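Local atomic coordinates of malate dehydrogenase (Naegleria fowleri, PDB entry 6UM4), a protein that probably catalyses the reversible NAD-dependent interconversion of malate and oxaloacetate. Residues A[218-223]-A[340-345]; A[250-255]-A[278-283]; A[255-260]-A[269-274]; A[286-291]-A[310-315]. One frame throughout, in Å; residues are numbered along the deposited sequence.

Contact 1. Residues A[218-223]-A[340-345]; sequences LVLIVA and IKHMHD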
# COMPACT_ATOMS: atom_id res chain seq x y z
N LEU A 218 16.49 -4.95 14.60
CA LEU A 218 16.97 -4.33 13.38
C LEU A 218 16.27 -2.99 13.23
O LEU A 218 15.05 -2.92 13.39
CB LEU A 218 16.74 -5.22 12.15
CG LEU A 218 17.33 -6.63 12.23
CD1 LEU A 218 17.00 -7.42 10.97
CD2 LEU A 218 18.87 -6.61 12.49
N VAL A 219 17.06 -1.94 12.99
CA VAL A 219 16.57 -0.57 12.94
C VAL A 219 16.83 0.00 11.55
O VAL A 219 17.99 0.04 11.10
CB VAL A 219 17.25 0.31 14.01
CG1 VAL A 219 16.65 1.70 13.99
CG2 VAL A 219 17.13 -0.29 15.40
N LEU A 220 15.78 0.49 10.91
CA LEU A 220 15.88 1.14 9.60
C LEU A 220 15.56 2.62 9.78
O LEU A 220 14.50 2.96 10.31
CB LEU A 220 14.93 0.49 8.59
CG LEU A 220 14.80 1.25 7.27
CD1 LEU A 220 16.17 1.36 6.58
CD2 LEU A 220 13.78 0.60 6.36
N ILE A 221 16.48 3.48 9.37
CA ILE A 221 16.27 4.93 9.42
C ILE A 221 15.86 5.40 8.04
O ILE A 221 16.58 5.20 7.06
CB ILE A 221 17.53 5.67 9.90
CG1 ILE A 221 17.70 5.61 11.42
CG2 ILE A 221 17.45 7.13 9.46
CD1 ILE A 221 18.22 4.30 11.96
N VAL A 222 14.68 6.03 7.96
CA VAL A 222 14.18 6.64 6.74
C VAL A 222 14.28 8.16 6.78
O VAL A 222 14.61 8.79 5.78
CB VAL A 222 12.72 6.20 6.45
CG1 VAL A 222 12.15 6.95 5.27
CG2 VAL A 222 12.65 4.70 6.20
N ALA A 223 13.99 8.75 7.94
CA ALA A 223 13.99 10.20 8.07
C ALA A 223 15.35 10.79 7.74
O ALA A 223 16.39 10.23 8.10
CB ALA A 223 13.59 10.60 9.49
N ILE A 340 9.62 -1.21 2.67
CA ILE A 340 9.19 -2.61 2.69
C ILE A 340 10.28 -3.48 2.06
O ILE A 340 10.71 -4.48 2.65
CB ILE A 340 7.85 -2.77 1.96
CG1 ILE A 340 6.74 -2.05 2.73
CG2 ILE A 340 7.49 -4.25 1.86
CD1 ILE A 340 6.43 -2.63 4.11
N LYS A 341 10.79 -3.08 0.89
CA LYS A 341 11.81 -3.91 0.24
C LYS A 341 13.08 -3.99 1.09
O LYS A 341 13.70 -5.06 1.21
CB LYS A 341 12.13 -3.37 -1.16
CG LYS A 341 11.06 -3.68 -2.25
CD LYS A 341 11.47 -3.04 -3.57
CE LYS A 341 10.67 -3.57 -4.76
NZ LYS A 341 9.29 -3.00 -4.85
N HIS A 342 13.52 -2.87 1.66
CA HIS A 342 14.72 -2.87 2.49
C HIS A 342 14.58 -3.85 3.66
O HIS A 342 15.46 -4.68 3.89
CB HIS A 342 15.02 -1.46 2.99
CG HIS A 342 16.19 -1.38 3.93
ND1 HIS A 342 17.33 -0.65 3.65
CD2 HIS A 342 16.40 -1.92 5.16
CE1 HIS A 342 18.19 -0.75 4.65
NE2 HIS A 342 17.65 -1.52 5.58
N MET A 343 13.48 -3.75 4.42
CA MET A 343 13.31 -4.64 5.57
C MET A 343 13.13 -6.08 5.13
O MET A 343 13.69 -7.00 5.72
CB MET A 343 12.11 -4.19 6.41
CG MET A 343 12.32 -2.89 7.10
SD MET A 343 13.78 -3.00 8.12
CE MET A 343 13.42 -4.47 9.11
N HIS A 344 12.32 -6.29 4.08
CA HIS A 344 12.07 -7.64 3.60
C HIS A 344 13.36 -8.36 3.25
O HIS A 344 13.59 -9.50 3.67
CB HIS A 344 11.15 -7.58 2.38
CG HIS A 344 11.03 -8.88 1.67
ND1 HIS A 344 11.99 -9.32 0.78
CD2 HIS A 344 10.11 -9.87 1.76
CE1 HIS A 344 11.65 -10.52 0.34
NE2 HIS A 344 10.51 -10.87 0.92
N ASP A 345 14.22 -7.71 2.45
CA ASP A 345 15.51 -8.29 2.07
C ASP A 345 16.44 -8.45 3.29
O ASP A 345 17.16 -9.45 3.40
CB ASP A 345 16.16 -7.42 0.99
CG ASP A 345 15.35 -7.39 -0.33
OD1 ASP A 345 14.36 -8.15 -0.44
OD2 ASP A 345 15.70 -6.62 -1.25

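Contact 2. Residues A[250-255]-A[278-283]; sequences RLDHDR and GNHSAT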
# COMPACT_ATOMS: atom_id res chain seq x y z
N ARG A 250 17.47 2.45 -0.47
CA ARG A 250 16.83 1.51 -1.37
C ARG A 250 15.98 2.23 -2.39
O ARG A 250 15.75 1.71 -3.48
CB ARG A 250 15.97 0.54 -0.55
CG ARG A 250 15.30 -0.57 -1.35
CD ARG A 250 16.31 -1.25 -2.27
NE ARG A 250 15.72 -2.40 -2.94
CZ ARG A 250 15.67 -3.62 -2.44
NH1 ARG A 250 16.19 -3.88 -1.23
NH2 ARG A 250 15.08 -4.59 -3.14
N LEU A 251 15.48 3.43 -2.06
CA LEU A 251 14.65 4.15 -3.02
C LEU A 251 15.52 4.75 -4.12
O LEU A 251 15.15 4.71 -5.30
CB LEU A 251 13.81 5.22 -2.32
CG LEU A 251 12.90 5.95 -3.32
CD1 LEU A 251 11.93 4.98 -3.98
CD2 LEU A 251 12.19 7.17 -2.74
N ASP A 252 16.67 5.32 -3.75
CA ASP A 252 17.65 5.71 -4.76
C ASP A 252 17.98 4.53 -5.66
O ASP A 252 17.98 4.63 -6.90
CB ASP A 252 18.91 6.27 -4.12
CG ASP A 252 18.64 7.38 -3.10
OD1 ASP A 252 17.95 8.38 -3.40
OD2 ASP A 252 19.19 7.30 -1.98
N HIS A 253 18.26 3.39 -5.03
CA HIS A 253 18.58 2.16 -5.76
C HIS A 253 17.49 1.80 -6.75
O HIS A 253 17.75 1.62 -7.95
CB HIS A 253 18.81 1.04 -4.74
CG HIS A 253 19.12 -0.28 -5.36
ND1 HIS A 253 20.40 -0.80 -5.40
CD2 HIS A 253 18.32 -1.20 -5.96
CE1 HIS A 253 20.38 -1.98 -5.99
NE2 HIS A 253 19.13 -2.25 -6.34
N ASP A 254 16.24 1.72 -6.28
CA ASP A 254 15.14 1.35 -7.16
C ASP A 254 14.91 2.40 -8.23
O ASP A 254 14.42 2.08 -9.32
CB ASP A 254 13.86 1.11 -6.34
CG ASP A 254 13.93 -0.15 -5.48
OD1 ASP A 254 14.80 -1.02 -5.75
OD2 ASP A 254 13.13 -0.26 -4.52
N ARG A 255 15.16 3.68 -7.93
CA ARG A 255 15.00 4.70 -8.95
C ARG A 255 16.02 4.52 -10.07
O ARG A 255 15.70 4.71 -11.24
CB ARG A 255 15.12 6.10 -8.34
CG ARG A 255 13.89 6.50 -7.54
CD ARG A 255 14.18 7.71 -6.70
NE ARG A 255 12.96 8.35 -6.23
CZ ARG A 255 12.94 9.29 -5.30
NH1 ARG A 255 14.07 9.68 -4.72
NH2 ARG A 255 11.78 9.82 -4.93
N GLY A 278 27.41 5.97 -0.96
CA GLY A 278 27.51 7.26 -0.30
C GLY A 278 26.32 7.69 0.55
O GLY A 278 25.69 6.88 1.23
N ASN A 279 26.02 8.98 0.51
CA ASN A 279 24.99 9.60 1.33
C ASN A 279 23.63 9.52 0.64
O ASN A 279 23.54 9.62 -0.59
CB ASN A 279 25.38 11.07 1.55
CG ASN A 279 24.70 11.70 2.72
OD1 ASN A 279 24.01 11.03 3.47
ND2 ASN A 279 24.89 13.01 2.89
N HIS A 280 22.57 9.37 1.44
CA HIS A 280 21.21 9.48 0.88
C HIS A 280 20.95 10.97 0.62
O HIS A 280 20.30 11.67 1.39
CB HIS A 280 20.18 8.87 1.84
CG HIS A 280 18.76 9.05 1.40
ND1 HIS A 280 18.30 8.63 0.17
CD2 HIS A 280 17.69 9.59 2.03
CE1 HIS A 280 17.01 8.91 0.06
NE2 HIS A 280 16.62 9.50 1.18
N SER A 281 21.49 11.45 -0.50
CA SER A 281 21.44 12.88 -0.81
C SER A 281 21.83 13.06 -2.26
O SER A 281 22.10 12.09 -2.98
CB SER A 281 22.38 13.67 0.10
OG SER A 281 23.71 13.50 -0.36
N ALA A 282 21.89 14.31 -2.68
CA ALA A 282 22.26 14.59 -4.07
C ALA A 282 23.72 14.28 -4.38
O ALA A 282 24.08 14.29 -5.56
CB ALA A 282 21.96 16.05 -4.41
N THR A 283 24.56 14.00 -3.38
CA THR A 283 25.94 13.60 -3.67
C THR A 283 26.08 12.09 -3.85
O THR A 283 27.19 11.60 -4.05
CB THR A 283 26.89 14.04 -2.56
OG1 THR A 283 26.73 13.18 -1.42
CG2 THR A 283 26.64 15.49 -2.17

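Contact 3. Residues A[255-260]-A[269-274]; sequences RGLAQV and TDISRF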
# COMPACT_ATOMS: atom_id res chain seq x y z
N ARG A 255 15.16 3.68 -7.93
CA ARG A 255 15.00 4.70 -8.95
C ARG A 255 16.02 4.52 -10.07
O ARG A 255 15.70 4.71 -11.24
CB ARG A 255 15.12 6.10 -8.34
CG ARG A 255 13.89 6.50 -7.54
CD ARG A 255 14.18 7.71 -6.70
NE ARG A 255 12.96 8.35 -6.23
CZ ARG A 255 12.94 9.29 -5.30
NH1 ARG A 255 14.07 9.68 -4.72
NH2 ARG A 255 11.78 9.82 -4.93
N GLY A 256 17.25 4.14 -9.71
CA GLY A 256 18.24 3.83 -10.72
C GLY A 256 17.81 2.66 -11.59
O GLY A 256 17.92 2.72 -12.83
N LEU A 257 17.32 1.59 -10.96
CA LEU A 257 16.81 0.45 -11.72
C LEU A 257 15.73 0.89 -12.69
O LEU A 257 15.65 0.37 -13.81
CB LEU A 257 16.28 -0.63 -10.79
CG LEU A 257 17.23 -1.31 -9.81
CD1 LEU A 257 16.46 -2.32 -9.01
CD2 LEU A 257 18.35 -2.00 -10.56
N ALA A 258 14.87 1.81 -12.28
CA ALA A 258 13.80 2.21 -13.20
C ALA A 258 14.34 3.06 -14.33
O ALA A 258 13.84 2.97 -15.46
CB ALA A 258 12.67 2.95 -12.47
N GLN A 259 15.36 3.89 -14.06
CA GLN A 259 15.95 4.67 -15.15
C GLN A 259 16.58 3.75 -16.20
O GLN A 259 16.38 3.95 -17.40
CB GLN A 259 16.99 5.66 -14.61
CG GLN A 259 16.38 6.83 -13.81
CD GLN A 259 15.43 7.71 -14.66
OE1 GLN A 259 15.76 8.12 -15.76
NE2 GLN A 259 14.24 7.98 -14.12
N VAL A 260 17.32 2.73 -15.75
CA VAL A 260 17.90 1.77 -16.69
C VAL A 260 16.82 1.11 -17.53
O VAL A 260 16.91 1.05 -18.76
CB VAL A 260 18.72 0.72 -15.94
CG1 VAL A 260 19.13 -0.39 -16.90
CG2 VAL A 260 19.93 1.35 -15.26
N THR A 269 13.89 -7.46 -13.98
CA THR A 269 14.65 -8.66 -13.65
C THR A 269 15.84 -8.89 -14.58
O THR A 269 16.68 -9.73 -14.25
CB THR A 269 13.75 -9.89 -13.67
OG1 THR A 269 13.07 -9.97 -14.94
CG2 THR A 269 12.73 -9.82 -12.54
N ASP A 270 15.91 -8.20 -15.72
CA ASP A 270 17.08 -8.30 -16.60
C ASP A 270 18.32 -7.59 -16.04
O ASP A 270 19.43 -7.88 -16.49
CB ASP A 270 16.74 -7.73 -17.98
CG ASP A 270 15.62 -8.49 -18.68
OD1 ASP A 270 15.53 -9.73 -18.51
OD2 ASP A 270 14.85 -7.86 -19.42
N ILE A 271 18.14 -6.68 -15.08
CA ILE A 271 19.22 -5.85 -14.56
C ILE A 271 19.86 -6.53 -13.35
O ILE A 271 19.17 -6.95 -12.42
CB ILE A 271 18.69 -4.46 -14.18
CG1 ILE A 271 17.89 -3.88 -15.33
CG2 ILE A 271 19.80 -3.52 -13.79
CD1 ILE A 271 17.19 -2.58 -14.99
N SER A 272 21.20 -6.56 -13.33
CA SER A 272 21.95 -7.16 -12.23
C SER A 272 23.09 -6.24 -11.86
O SER A 272 23.54 -5.43 -12.67
CB SER A 272 22.53 -8.54 -12.57
OG SER A 272 21.54 -9.55 -12.58
N ARG A 273 23.53 -6.33 -10.60
CA ARG A 273 24.76 -5.70 -10.14
C ARG A 273 24.71 -4.17 -10.28
O ARG A 273 25.54 -3.55 -10.96
CB ARG A 273 25.96 -6.28 -10.87
CG ARG A 273 26.10 -7.77 -10.68
CD ARG A 273 26.91 -8.37 -11.81
NE ARG A 273 28.26 -7.80 -11.85
CZ ARG A 273 29.31 -8.38 -11.28
NH1 ARG A 273 29.16 -9.53 -10.64
NH2 ARG A 273 30.52 -7.82 -11.35
N PHE A 274 23.71 -3.58 -9.63
CA PHE A 274 23.58 -2.14 -9.51
C PHE A 274 23.69 -1.74 -8.04
O PHE A 274 23.30 -2.51 -7.15
CB PHE A 274 22.22 -1.65 -10.08
CG PHE A 274 22.02 -0.16 -9.98
CD1 PHE A 274 22.82 0.70 -10.72
CD2 PHE A 274 21.07 0.36 -9.13
CE1 PHE A 274 22.66 2.08 -10.62
CE2 PHE A 274 20.89 1.72 -9.02
CZ PHE A 274 21.68 2.59 -9.77

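Contact 4. Residues A[286-291]-A[310-315]; sequences PDLSFT and NEFIPN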
# COMPACT_ATOMS: atom_id res chain seq x y z
N PRO A 286 25.17 6.83 -7.97
CA PRO A 286 24.56 5.65 -8.59
C PRO A 286 25.57 5.01 -9.53
O PRO A 286 26.02 5.64 -10.49
CB PRO A 286 23.36 6.22 -9.35
CG PRO A 286 23.25 7.69 -8.92
CD PRO A 286 24.63 8.08 -8.54
N ASP A 287 25.92 3.76 -9.27
CA ASP A 287 27.10 3.14 -9.88
C ASP A 287 26.65 2.08 -10.87
O ASP A 287 26.10 1.04 -10.47
CB ASP A 287 28.00 2.55 -8.79
CG ASP A 287 29.33 2.04 -9.33
OD1 ASP A 287 29.60 2.20 -10.54
OD2 ASP A 287 30.12 1.49 -8.53
N LEU A 288 26.87 2.35 -12.16
CA LEU A 288 26.60 1.40 -13.24
C LEU A 288 27.85 0.62 -13.65
O LEU A 288 27.78 -0.15 -14.60
CB LEU A 288 26.05 2.12 -14.48
CG LEU A 288 24.58 2.59 -14.39
CD1 LEU A 288 24.14 3.40 -15.60
CD2 LEU A 288 23.68 1.40 -14.18
N SER A 289 28.97 0.79 -12.93
CA SER A 289 30.24 0.24 -13.42
C SER A 289 30.17 -1.27 -13.64
O SER A 289 30.89 -1.79 -14.49
CB SER A 289 31.39 0.55 -12.47
OG SER A 289 31.50 1.93 -12.18
N PHE A 290 29.35 -1.99 -12.86
CA PHE A 290 29.32 -3.45 -12.93
C PHE A 290 28.00 -3.99 -13.47
O PHE A 290 27.82 -5.22 -13.49
CB PHE A 290 29.61 -4.03 -11.55
CG PHE A 290 30.75 -3.34 -10.84
CD1 PHE A 290 32.06 -3.61 -11.18
CD2 PHE A 290 30.50 -2.41 -9.84
CE1 PHE A 290 33.11 -2.97 -10.53
CE2 PHE A 290 31.54 -1.76 -9.19
CZ PHE A 290 32.85 -2.04 -9.53
N THR A 291 27.09 -3.13 -13.88
CA THR A 291 25.73 -3.55 -14.17
C THR A 291 25.67 -4.40 -15.43
O THR A 291 26.38 -4.15 -16.41
CB THR A 291 24.84 -2.31 -14.29
OG1 THR A 291 25.00 -1.52 -13.10
CG2 THR A 291 23.36 -2.71 -14.43
N ASN A 310 25.72 12.90 -17.59
CA ASN A 310 24.87 14.04 -17.91
C ASN A 310 23.39 13.76 -17.72
O ASN A 310 22.61 14.72 -17.61
CB ASN A 310 25.10 14.51 -19.34
CG ASN A 310 26.53 14.93 -19.58
OD1 ASN A 310 27.19 15.44 -18.68
ND2 ASN A 310 27.00 14.77 -20.81
N GLU A 311 22.98 12.50 -17.70
CA GLU A 311 21.56 12.21 -17.58
C GLU A 311 21.28 11.25 -16.43
O GLU A 311 20.55 11.60 -15.49
CB GLU A 311 21.01 11.67 -18.90
CG GLU A 311 21.06 12.68 -20.03
CD GLU A 311 20.30 12.20 -21.26
OE1 GLU A 311 19.09 11.87 -21.14
OE2 GLU A 311 20.93 12.14 -22.34
N PHE A 312 21.83 10.04 -16.51
CA PHE A 312 21.46 9.00 -15.55
C PHE A 312 21.68 9.46 -14.12
O PHE A 312 20.74 9.52 -13.32
CB PHE A 312 22.24 7.72 -15.83
CG PHE A 312 21.99 6.65 -14.83
CD1 PHE A 312 20.79 5.92 -14.87
CD2 PHE A 312 22.92 6.37 -13.84
CE1 PHE A 312 20.53 4.91 -13.95
CE2 PHE A 312 22.68 5.36 -12.90
CZ PHE A 312 21.48 4.63 -12.95
N ILE A 313 22.91 9.83 -13.77
CA ILE A 313 23.19 10.21 -12.39
C ILE A 313 22.35 11.40 -11.94
O ILE A 313 21.77 11.34 -10.85
CB ILE A 313 24.70 10.44 -12.19
CG1 ILE A 313 25.45 9.11 -12.21
CG2 ILE A 313 24.93 11.17 -10.87
CD1 ILE A 313 26.95 9.25 -12.07
N PRO A 314 22.26 12.50 -12.70
CA PRO A 314 21.40 13.60 -12.24
C PRO A 314 19.93 13.23 -12.18
O PRO A 314 19.22 13.72 -11.29
CB PRO A 314 21.66 14.71 -13.27
CG PRO A 314 22.34 14.06 -14.41
CD PRO A 314 23.05 12.87 -13.89
N ASN A 315 19.44 12.40 -13.10
CA ASN A 315 18.03 12.00 -13.04
C ASN A 315 17.74 11.22 -11.77
O ASN A 315 16.67 11.37 -11.16
CB ASN A 315 17.64 11.18 -14.26
CG ASN A 315 17.54 12.00 -15.52
OD1 ASN A 315 17.39 13.22 -15.47
ND2 ASN A 315 17.61 11.34 -16.67

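Contact 1. Residues A[218-223]-A[340-345]
H342 NE2 is hemmed in by two neighbours: T246 OG1 hydrogen-bonds to it, and the CD1 methyl of L220 lies over the imidazole, 3.4 Å from H342 NE2. The methyl stands above the centre of the ring, 3.4 Å from the centroid and only 11° off the normal, so this is a face-on CH-pi contact. The second branch of L220 leans toward the CD2 side of the same ring, with L220 CD2 3.8 Å from H342 CD2. Both side chains set CG opposite their own backbone N (chi1 170° for L220, 176° for H342), which carries each out across the gap between strand and helix. M343 adds a second partner, next to the histidine and nearer the base of the leucine. Its first torsion and the bend at chi2 set M343 SD 3.7 Å from L220 CB, while M343 CG reaches 3.9 Å from L220 CD2. No hydrogen bond links the two segments; the grip is van der Waals and CH-pi, with the histidine's polar edge engaged by T246. L220 belongs to strand 218-221, which lies between strands 176-179 and 245-247 in the parallel NAD-binding sheet, and helix 332-348 of the alpha/beta C-terminal domain lies against it. M343 also touches I178 of the former strand, and the W346 ring stands nearly perpendicular to that of H342.

Contact 2. Residues A[250-255]-A[278-283]
One hydrogen bond carries the meeting of H280 with D252: H280 ND1 donates to D252 OD2 at 2.7 Å, with an N-H...O angle of 158°. The acceptor lies in the imidazole plane, and the bond reaches the carboxylate from its syn side, somewhat out of its plane; the two flat groups are turned 42° apart. H280 places CG opposite its backbone N (chi1 175°), which carries the ring toward the helix, and chi2 turns ND1 to the carboxylate. The other oxygen, D252 OD1, is hydrogen-bonded to a residue flanking the segments. This His-carboxylate pair, set in a LDHDR helix start and a GNHS loop, matches the arrangement that malate and lactate dehydrogenases use in proton transfer, and a like role here is probable. R255 NH1 lies 6.4 Å from H280 NE2, with no direct contact between them. Salt bridges brace the far side of helix 250-264: R250 NE meets D254 OD1 at 3.3 Å, in the guanidinium plane, and R250 NH1 pairs with D345. By van der Waals contact, L251 CD2 packs over the R255 guanidinium, 3.4 Å above its centre. Turns shape the loop. H280 is the centre of an inverse gamma turn, its S281 N to N279 O bond weak, and S281 OG accepts from T283 N at 3.2 Å in an ST turn. E406 hydrogen-bonds both S281 OG and N279 ND2.

Contact 3. Residues A[255-260]-A[269-274]
V260 and I271 meet most tightly, V260 CG1 coming within 3.5 Å of I271 CD1, closer than usual for two methyls, as their side chains run alongside each other, pointing opposite ways. The same methyl, I271 CD1, also rests 3.5 Å from L257 O on the helix backbone. L257 works as the wedge between the two hydrophobic residues of the other segment: its CD2 branch is 3.9 Å from I271 CG2 and likewise 3.9 Å from F274 CD2. F274 directs its ring at the helix with CG opposite the backbone N (chi1 180°), and at G256, which has no side chain, the ring comes close to the main chain, F274 CZ lying 3.8 Å from G256 CA. Behind this first layer, H253, one turn earlier in helix 250-264, has its ring against that of F274, and F312 of helix 305-317 packs on V260. On the strand side, R273 is fixed through its NE, which bonds F290 O, while its own carbonyl O is bonded by T291 OG1. A154 of the second subunit touches L257, so the helix also borders the dimer interface. No hydrogen bond crosses between the two segments; helix 250-264 and strand 271-277 are joined here by methyls and a phenyl ring fitted against one another and against the helix backbone, including a carbonyl oxygen.

Contact 4. Residues A[286-291]-A[310-315]
F312 sets its ring opposite the backbone N (chi1 176°) and L288 sets CG beside its own N (chi1 -75°), so that helix and turn extend the two side chains toward each other from opposite directions. They meet face-on: L288 CD1 lies 3.7 Å from the F312 centroid, 15° off the ring normal, and is displaced toward the rim, where it comes 3.6 Å from F312 CE2. P286 reaches the same corner of the ring, its CB 3.7 Å from F312 CE2, so that CE2 is shared between proline and leucine. The other end of the pyrrolidine, P286 CD, lies 3.9 Å from I313 CG2, the two side chains being set at a slant. Two features shape the surfaces that meet. In the helix, a wider pi-type turn at 310-312 is followed by P314, whose nitrogen makes no bond to the preceding turn and kinks the helix. In the other segment, D287 ends strand 285-287 and points away from the helix; D287 OD1 accepts from S289 N at 2.8 Å, an Asx turn, while T291 N bonds L288 O at 3.1 Å to close a type I beta turn. V260 of helix 250-264 touches L288, and F274 packs on L288 as well. The side chains thus meet carbon to carbon, with no hydrogen bond across, and the Asx turn at D287 holds the shape of the segment from the side remote from the helix.

In the fold
Contact 1 lies nearest the centre of the chain and, unlike the others, joins the two domains, with a strand of the NAD-binding sheet on one side. Contacts 2 to 4 lie within the C-terminal domain, progressively farther out. Contacts 2 and 3 share helix 250-264 and both border the second subunit; contacts 3 and 4 use neighbouring strands of one sheet, tied by R273 and T291. A salt bridge from D345 to R250 connects contact 1 with contact 2. Contacts 1, 3 and 4 are buried and have no hydrogen bond across their segments, whereas contact 2, partly buried and likely close to the active site, depends on a single His-carboxylate bond.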